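Local coordinates for Lysine/ornithine decarboxylase (Selenomonas ruminantium, PDB 5GJO) that decarboxylates L-lysine and L-ornithine to cadaverine and putrescine with similar efficiency, using pyridoxal 5'-phosphate as cofactor in a homodimer, at the interface of chains A and B. Sequence-based numbering; all coordinates share one arbitrary frame. Chains: chain A/B, Lysine/ornithine decarboxylase.

Contact 1: the interface of chains A and B. Residues chain A 52, 73, 94-95, 153; chain B 324-325, 362.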
# COMPACT_ATOMS: atom_id res chain seq x y z
N LYS A 52 9.03 -7.89 -9.75
CA LYS A 52 8.46 -7.25 -8.58
C LYS A 52 8.52 -5.71 -8.74
O LYS A 52 7.69 -5.01 -8.22
CB LYS A 52 9.26 -7.64 -7.32
CG LYS A 52 10.76 -7.49 -7.47
CD LYS A 52 11.58 -7.91 -6.25
CE LYS A 52 11.27 -9.33 -5.81
NZ LYS A 52 11.79 -10.38 -6.71
N ALA A 73 8.79 -13.84 -7.35
CA ALA A 73 8.72 -13.79 -5.87
C ALA A 73 7.58 -14.56 -5.29
O ALA A 73 7.51 -14.64 -4.05
CB ALA A 73 8.53 -12.35 -5.44
N ALA A 94 13.23 -16.72 -6.65
CA ALA A 94 14.25 -16.18 -5.75
C ALA A 94 13.73 -15.53 -4.48
O ALA A 94 14.44 -14.69 -3.86
CB ALA A 94 15.08 -15.18 -6.50
N ASN A 95 12.56 -15.89 -4.07
CA ASN A 95 12.13 -15.59 -2.70
C ASN A 95 12.75 -16.67 -1.83
O ASN A 95 12.40 -17.87 -2.01
CB ASN A 95 10.68 -15.60 -2.63
CG ASN A 95 10.14 -15.00 -1.35
OD1 ASN A 95 10.75 -15.12 -0.27
ND2 ASN A 95 9.01 -14.26 -1.47
N PHE A 153 17.44 -11.38 4.97
CA PHE A 153 17.89 -12.36 3.96
C PHE A 153 19.36 -12.61 4.07
O PHE A 153 20.12 -11.72 4.53
CB PHE A 153 17.60 -11.78 2.55
CG PHE A 153 16.21 -11.19 2.41
CD1 PHE A 153 15.10 -11.99 2.28
CD2 PHE A 153 15.99 -9.81 2.53
CE1 PHE A 153 13.84 -11.44 2.17
CE2 PHE A 153 14.70 -9.25 2.48
CZ PHE A 153 13.65 -10.09 2.24
N CYS B 324 10.10 -9.91 -0.37
CA CYS B 324 11.54 -9.87 -0.58
C CYS B 324 12.16 -8.56 -0.12
O CYS B 324 13.28 -8.27 -0.43
CB CYS B 324 11.88 -10.09 -2.04
SG CYS B 324 11.48 -11.76 -2.55
N ASP B 325 11.37 -7.78 0.60
CA ASP B 325 11.76 -6.46 1.03
C ASP B 325 12.21 -6.42 2.49
O ASP B 325 11.55 -6.94 3.36
CB ASP B 325 10.58 -5.52 0.84
CG ASP B 325 10.97 -4.06 0.89
OD1 ASP B 325 11.82 -3.65 1.66
OD2 ASP B 325 10.36 -3.30 0.17
N ASN B 362 4.85 -7.88 -4.98
CA ASN B 362 5.54 -9.15 -5.12
C ASN B 362 4.60 -10.20 -5.72
O ASN B 362 4.93 -11.36 -5.76
CB ASN B 362 6.05 -9.66 -3.79
CG ASN B 362 7.48 -9.23 -3.46
OD1 ASN B 362 8.14 -9.89 -2.69
ND2 ASN B 362 7.93 -8.12 -4.02
O HOH W 1 5.03 -6.47 -7.39

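Contact 2: the interface of chains A and B. Residues chain A 322-324, 362, 364; chain B 73, 95, 99.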
# COMPACT_ATOMS: atom_id res chain seq x y z
N PRO A 322 -5.44 12.66 -3.09
CA PRO A 322 -6.88 12.81 -3.11
C PRO A 322 -7.62 12.11 -1.96
O PRO A 322 -8.85 12.19 -1.90
CB PRO A 322 -7.27 12.12 -4.43
CG PRO A 322 -6.24 11.01 -4.56
CD PRO A 322 -4.95 11.71 -4.10
N SER A 323 -6.92 11.39 -1.13
CA SER A 323 -7.58 10.67 -0.03
C SER A 323 -7.98 11.58 1.11
O SER A 323 -7.63 12.78 1.16
CB SER A 323 -6.75 9.55 0.48
OG SER A 323 -5.70 10.02 1.27
N CYS A 324 -8.80 11.02 1.98
CA CYS A 324 -9.27 11.69 3.19
C CYS A 324 -8.33 11.57 4.37
O CYS A 324 -8.76 11.82 5.49
CB CYS A 324 -10.62 11.06 3.59
SG CYS A 324 -11.88 11.55 2.32
N ASN A 362 -9.78 4.11 0.14
CA ASN A 362 -10.84 5.07 -0.16
C ASN A 362 -11.65 4.78 -1.46
O ASN A 362 -12.44 5.63 -1.88
CB ASN A 362 -10.33 6.50 -0.31
CG ASN A 362 -10.05 7.27 1.00
OD1 ASN A 362 -9.91 8.49 0.94
ND2 ASN A 362 -9.93 6.61 2.14
N PHE A 364 -10.55 4.48 -4.46
CA PHE A 364 -9.99 4.89 -5.73
C PHE A 364 -9.55 3.75 -6.62
O PHE A 364 -9.17 2.67 -6.13
CB PHE A 364 -8.80 5.86 -5.46
CG PHE A 364 -9.24 7.17 -4.88
CD1 PHE A 364 -9.99 8.08 -5.63
CD2 PHE A 364 -8.96 7.47 -3.57
CE1 PHE A 364 -10.43 9.30 -5.06
CE2 PHE A 364 -9.42 8.68 -3.03
CZ PHE A 364 -10.07 9.59 -3.76
N ALA B 73 -16.05 8.26 -0.12
CA ALA B 73 -14.82 9.07 -0.38
C ALA B 73 -14.48 9.11 -1.86
O ALA B 73 -13.68 9.94 -2.25
CB ALA B 73 -13.69 8.42 0.32
N ASN B 95 -15.68 13.51 0.92
CA ASN B 95 -14.35 13.91 0.54
C ASN B 95 -14.40 15.36 0.21
O ASN B 95 -15.06 15.73 -0.71
CB ASN B 95 -13.85 13.04 -0.62
CG ASN B 95 -12.39 13.23 -0.89
OD1 ASN B 95 -11.87 14.36 -0.75
ND2 ASN B 95 -11.70 12.13 -1.27
N ASP B 99 -13.23 14.50 -7.26
CA ASP B 99 -12.75 14.40 -8.65
C ASP B 99 -13.89 14.22 -9.66
O ASP B 99 -15.05 14.08 -9.31
CB ASP B 99 -11.63 13.34 -8.79
CG ASP B 99 -12.10 11.93 -8.69
OD1 ASP B 99 -13.31 11.70 -8.45
OD2 ASP B 99 -11.27 11.02 -8.79
O HOH W 2 -9.32 14.93 -0.28

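Contact 3: the interface of chains A and B. Residues chain A 97-99, 124; chain B 273, 285, 364.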
# COMPACT_ATOMS: atom_id res chain seq x y z
N VAL A 97 12.17 -17.53 1.13
CA VAL A 97 11.24 -18.19 2.00
C VAL A 97 9.97 -18.36 1.28
O VAL A 97 9.14 -17.48 1.26
CB VAL A 97 11.06 -17.50 3.35
CG1 VAL A 97 10.11 -18.34 4.25
CG2 VAL A 97 12.42 -17.30 4.01
N LYS A 98 9.74 -19.56 0.78
CA LYS A 98 8.58 -19.79 -0.11
C LYS A 98 7.33 -20.23 0.61
O LYS A 98 7.44 -20.85 1.65
CB LYS A 98 9.00 -20.80 -1.14
CG LYS A 98 10.17 -20.30 -1.98
CD LYS A 98 10.97 -21.47 -2.57
CE LYS A 98 12.40 -21.09 -2.88
NZ LYS A 98 13.09 -20.55 -1.66
N ASP A 99 6.15 -19.92 0.08
CA ASP A 99 4.92 -20.40 0.68
C ASP A 99 4.34 -21.56 -0.12
O ASP A 99 4.88 -21.94 -1.13
CB ASP A 99 3.90 -19.28 0.93
CG ASP A 99 3.31 -18.74 -0.35
OD1 ASP A 99 3.65 -19.25 -1.40
OD2 ASP A 99 2.51 -17.81 -0.28
N LYS A 124 11.19 -28.19 2.38
CA LYS A 124 10.09 -27.62 1.58
C LYS A 124 10.45 -27.71 0.09
O LYS A 124 9.60 -28.13 -0.71
CB LYS A 124 9.83 -26.10 1.93
CG LYS A 124 9.25 -25.81 3.28
CD LYS A 124 9.48 -24.32 3.77
CE LYS A 124 8.94 -23.32 2.83
NZ LYS A 124 9.16 -21.89 3.30
N ILE B 273 5.71 -19.66 7.66
CA ILE B 273 6.25 -20.34 6.52
C ILE B 273 7.74 -20.55 6.55
O ILE B 273 8.33 -21.28 5.72
CB ILE B 273 5.84 -19.67 5.14
CG1 ILE B 273 6.36 -18.23 5.06
CG2 ILE B 273 4.34 -19.65 4.98
CD1 ILE B 273 6.10 -17.57 3.69
N ILE B 285 8.97 -16.14 9.70
CA ILE B 285 8.38 -15.51 8.53
C ILE B 285 6.95 -15.99 8.35
O ILE B 285 6.64 -17.19 8.40
CB ILE B 285 9.24 -15.81 7.28
CG1 ILE B 285 10.69 -15.47 7.51
CG2 ILE B 285 8.64 -15.12 6.06
CD1 ILE B 285 10.96 -13.99 7.82
N PHE B 364 1.76 -11.29 -4.55
CA PHE B 364 0.90 -11.96 -3.52
C PHE B 364 -0.56 -11.59 -3.70
O PHE B 364 -0.92 -10.50 -4.22
CB PHE B 364 1.44 -11.62 -2.10
CG PHE B 364 2.74 -12.25 -1.79
CD1 PHE B 364 2.83 -13.64 -1.69
CD2 PHE B 364 3.91 -11.52 -1.63
CE1 PHE B 364 4.04 -14.27 -1.42
CE2 PHE B 364 5.11 -12.15 -1.34
CZ PHE B 364 5.19 -13.51 -1.23

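Contact 4: the interface of chains A and B. Residues chain A 97, 117-118, 152, 154; chain B 275-276, 278.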
# COMPACT_ATOMS: atom_id res chain seq x y z
N VAL A 97 12.17 -17.53 1.13
CA VAL A 97 11.24 -18.19 2.00
C VAL A 97 9.97 -18.36 1.28
O VAL A 97 9.14 -17.48 1.26
CB VAL A 97 11.06 -17.50 3.35
CG1 VAL A 97 10.11 -18.34 4.25
CG2 VAL A 97 12.42 -17.30 4.01
N ASP A 117 18.29 -19.34 1.96
CA ASP A 117 19.26 -18.85 2.93
C ASP A 117 19.14 -19.48 4.31
O ASP A 117 19.71 -18.99 5.24
CB ASP A 117 19.22 -17.32 3.02
CG ASP A 117 17.90 -16.78 3.53
OD1 ASP A 117 17.13 -17.52 4.14
OD2 ASP A 117 17.64 -15.59 3.33
N ASP A 118 18.36 -20.54 4.43
CA ASP A 118 18.13 -21.15 5.75
C ASP A 118 17.99 -22.67 5.69
O ASP A 118 17.48 -23.19 4.73
CB ASP A 118 16.87 -20.57 6.37
CG ASP A 118 16.82 -20.78 7.86
OD1 ASP A 118 17.36 -19.93 8.58
OD2 ASP A 118 16.27 -21.80 8.29
N LYS A 152 17.14 -9.46 6.97
CA LYS A 152 16.06 -10.42 6.75
C LYS A 152 16.46 -11.61 5.85
O LYS A 152 15.75 -12.68 5.88
CB LYS A 152 14.83 -9.69 6.24
CG LYS A 152 13.54 -10.55 6.08
CD LYS A 152 12.34 -9.64 5.74
CE LYS A 152 11.07 -10.44 5.61
NZ LYS A 152 10.91 -11.34 4.41
N GLY A 154 19.81 -13.78 3.62
CA GLY A 154 21.21 -14.02 3.38
C GLY A 154 21.73 -14.86 4.59
O GLY A 154 21.45 -14.53 5.75
N THR B 275 11.44 -20.41 9.38
CA THR B 275 12.10 -20.03 10.60
C THR B 275 13.54 -19.66 10.29
O THR B 275 14.12 -20.07 9.26
CB THR B 275 12.11 -21.15 11.69
OG1 THR B 275 12.91 -22.20 11.18
CG2 THR B 275 10.78 -21.61 11.99
N LYS B 276 14.13 -18.90 11.19
CA LYS B 276 15.57 -18.66 11.22
C LYS B 276 16.04 -18.76 12.69
O LYS B 276 15.70 -17.88 13.52
CB LYS B 276 15.99 -17.33 10.63
CG LYS B 276 15.40 -17.06 9.30
CD LYS B 276 15.58 -15.63 8.85
CE LYS B 276 14.90 -15.52 7.47
NZ LYS B 276 15.27 -16.50 6.37
N ARG B 278 19.24 -19.46 13.82
CA ARG B 278 20.66 -19.27 14.07
C ARG B 278 20.99 -18.21 15.12
O ARG B 278 21.97 -18.29 15.81
CB ARG B 278 21.43 -19.01 12.77
CG ARG B 278 21.06 -17.73 12.09
CD ARG B 278 22.01 -17.42 10.96
NE ARG B 278 21.98 -18.39 9.87
CZ ARG B 278 21.14 -18.32 8.85
NH1 ARG B 278 20.24 -17.36 8.83
NH2 ARG B 278 21.18 -19.21 7.88
O HOH W 3 15.05 -14.70 4.24
O HOH W 4 17.98 -17.40 7.04
O HOH W 5 18.81 -20.16 10.89

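Contact 1: the interface of chains A and B
B:Cys324 reaches chain A from a loop, and B:Asn362, in the 3-10 turn 361-363, holds a left-handed backbone (phi/psi 70/9°) opposite A:Lys52, itself in the 3-10 turn 51-53. In this class-II Orn/Lys/Arg decarboxylase, whose cofactor domain is a PLP-binding barrel, A:Lys52 is by similarity the lysine that carries pyridoxal phosphate, although it is not modelled as modified here. B:Cys324 is by similarity the proton donor lent by the partner subunit, so the patch joins the two halves of a shared active site. The cysteine SG stands anti to its own carbonyl carbon (chi1 -68°), a setting that brings the thiol to the side-chain amide of A:Asn95, with SG 3.7 Å from its CG. That amide is anchored from behind: its ND2 donates to A:Ala73 O at 3.0 Å, with the acceptor near the amide plane. On another flank the ring of A:Phe153 abuts the cysteine backbone, CZ lying 3.5 Å from B:Cys324 CA, while B:Asp325 C sits at the ring edge, in its plane. B:Asn362 OD1 accepts from B:Cys324 N at 3.0 Å, a second-shell bond that would help position the cysteine loop. The aliphatic stem of A:Lys52 runs alongside B:Asn362, both pointing the same way, with CB 3.6 Å from ND2. Water 1 links A:Lys52 O to B:Asn362 N, at 2.8 Å from the latter.

Contact 2: the interface of chains A and B
A:Pro322 and B:Asn95 are joined by a direct hydrogen bond, at the Pro-Ser-Cys-Asp stretch of the ornithine decarboxylase family, the loop that delivers the by-similarity proton donor A:Cys324 to the other subunit. B:Asn95 ND2 donates to A:Pro322 O at 2.9 Å; the bond is nearly straight (176° at H) and arrives nearly along the C=O axis, with the acceptor in the amide plane. The same nitrogen also donates within chain B, to a lone pair of the backbone O of B:Ala73, 3.1 Å away. Two carbonyls therefore grip one amide nitrogen, which should fix the orientation of the amide, with OD1 directed to water 2. Water supplies the second kind of link: water 2 lies 2.7 Å from B:Asn95 OD1 and 3.1 Å from A:Ser323 O. Other contacts are van der Waals. With CG placed anti to the carbonyl carbon (chi1 -68°), the ring of A:Phe364 comes up to the asparagine, its plane 78° from that of the amide, and CZ is 3.9 Å from B:Asn95 ND2. Its two faces are lined near the rim by A:Asn362 O and A:Pro322 CG, both from its own chain. B:Asp99 slides past the ring in the opposite direction, OD2 4.2 Å from A:Phe364 CE1. The methyl CB of B:Ala73 rests 3.8 Å from A:Asn362 O.

Contact 3: the interface of chains A and B
B:Ile273 presses into the loop A:Val97 to A:Asp99, and the close packing gathers round it. This part of the homodimer interface of the PLP-dependent decarboxylase sets a loop of one subunit against strand 266-276 of the other. The hidden surface of B:Ile273, 59 Å², exceeds that of every other residue here. A:Val97 crosses the isoleucine at a slant and touches it through one branch: CG1, anti to the backbone N (chi1 -176°), lies 3.8 Å from B:Ile273 CG1. The isoleucine holds CG1 between its backbone N and carbonyl carbon (chi1 61°), which carries the terminal methyl CD1 along the loop to A:Asp99, 3.9 Å from that residue's CB. B:Ile273 CG2 approaches the same CB, so the aspartate stem is met by two methyl branches. A:Lys98 meets the isoleucine through its backbone O, 4.0 Å from B:Ile273 CB. The other flanks are looser. B:Ile285, on strand 283-286, touches A:Val97 CG1 but hides 18 Å². At the far end A:Asp99 OD2 stays 4.0 Å from B:Phe364 CE1. Polar anchoring comes from A:Lys124, on helix 122-128. Its ammonium clamps carbonyls of both subunits: within chain A, NZ donates in plane to a lone pair of A:Lys98 O at 2.6 Å. Across the boundary, A:Lys124 NZ donates to B:Ile273 O, also at 2.6 Å, tilted 24° from that carbonyl's plane.

Contact 4: the interface of chains A and B
The guanidinium of B:Arg278 meets A:Asp117 edge-on: the backbone O of A:Asp117 and water 4 both lie at its edge, in plane, while water 5 sits over the centre of one face. This is a solvated, charged patch of the decarboxylase homodimer interface. B:Arg278 NH2 donates to A:Asp117 O at 3.0 Å (164° at H), the acceptor being 10° out of the guanidinium plane. B:Arg278 NH1 forms a long salt bridge to A:Asp118 OD1 at 3.9 Å. The carboxylate of A:Asp117 is held from its own chain by A:Gly154 N, which approaches OD2 from above the carboxylate plane at 2.8 Å. Across the boundary B:Lys276 crosses this aspartate at about a right angle. An extended stem that bends at the last torsion (chi4 -53°) turns the ammonium toward OD1; NZ to A:Asp117 OD1 is 3.1 Å, a salt bridge whose hydrogen bond is weak. Such a pairing would be expected to favour the charged forms of both. Waters add further links: B:Lys276 NZ lies 2.8 Å from water 3, which also meets A:Asp117 OD2 and A:Lys152 O, and water 4 joins the lysine to both aspartates and the arginine. A:Asp118 OD2 approaches B:Thr275 O at 2.9 Å, a clash of acceptors unless the carboxylate is protonated, which the structure does not show. In the fold, both aspartates follow strand 113-116 of chain A, whereas B:Thr275 and B:Lys276 end strand 266-276, with B:Arg278 in the loop just beyond.

Contact 1, contact 3 and contact 4 cluster on one side of the dimer boundary. The C-alpha centres of contact 1 and contact 3 lie about 10 Å apart, those of contact 3 and contact 4 about 11 Å, and those of contact 1 and contact 4 about 13 Å. A:Val97 and strand 266-276 of chain B serve both contact 3 and contact 4. Contact 2 lies about 31 Å from contact 1; Ala73, Asn95, Cys324 and Asn362 recur in both with chains exchanged, as do Asp99 and Phe364 in contact 2 and contact 3. The two-fold axis thus builds two composite active sites, each apparently completed by the cysteine inferred to be the proton donor, which would tie activity to dimerisation.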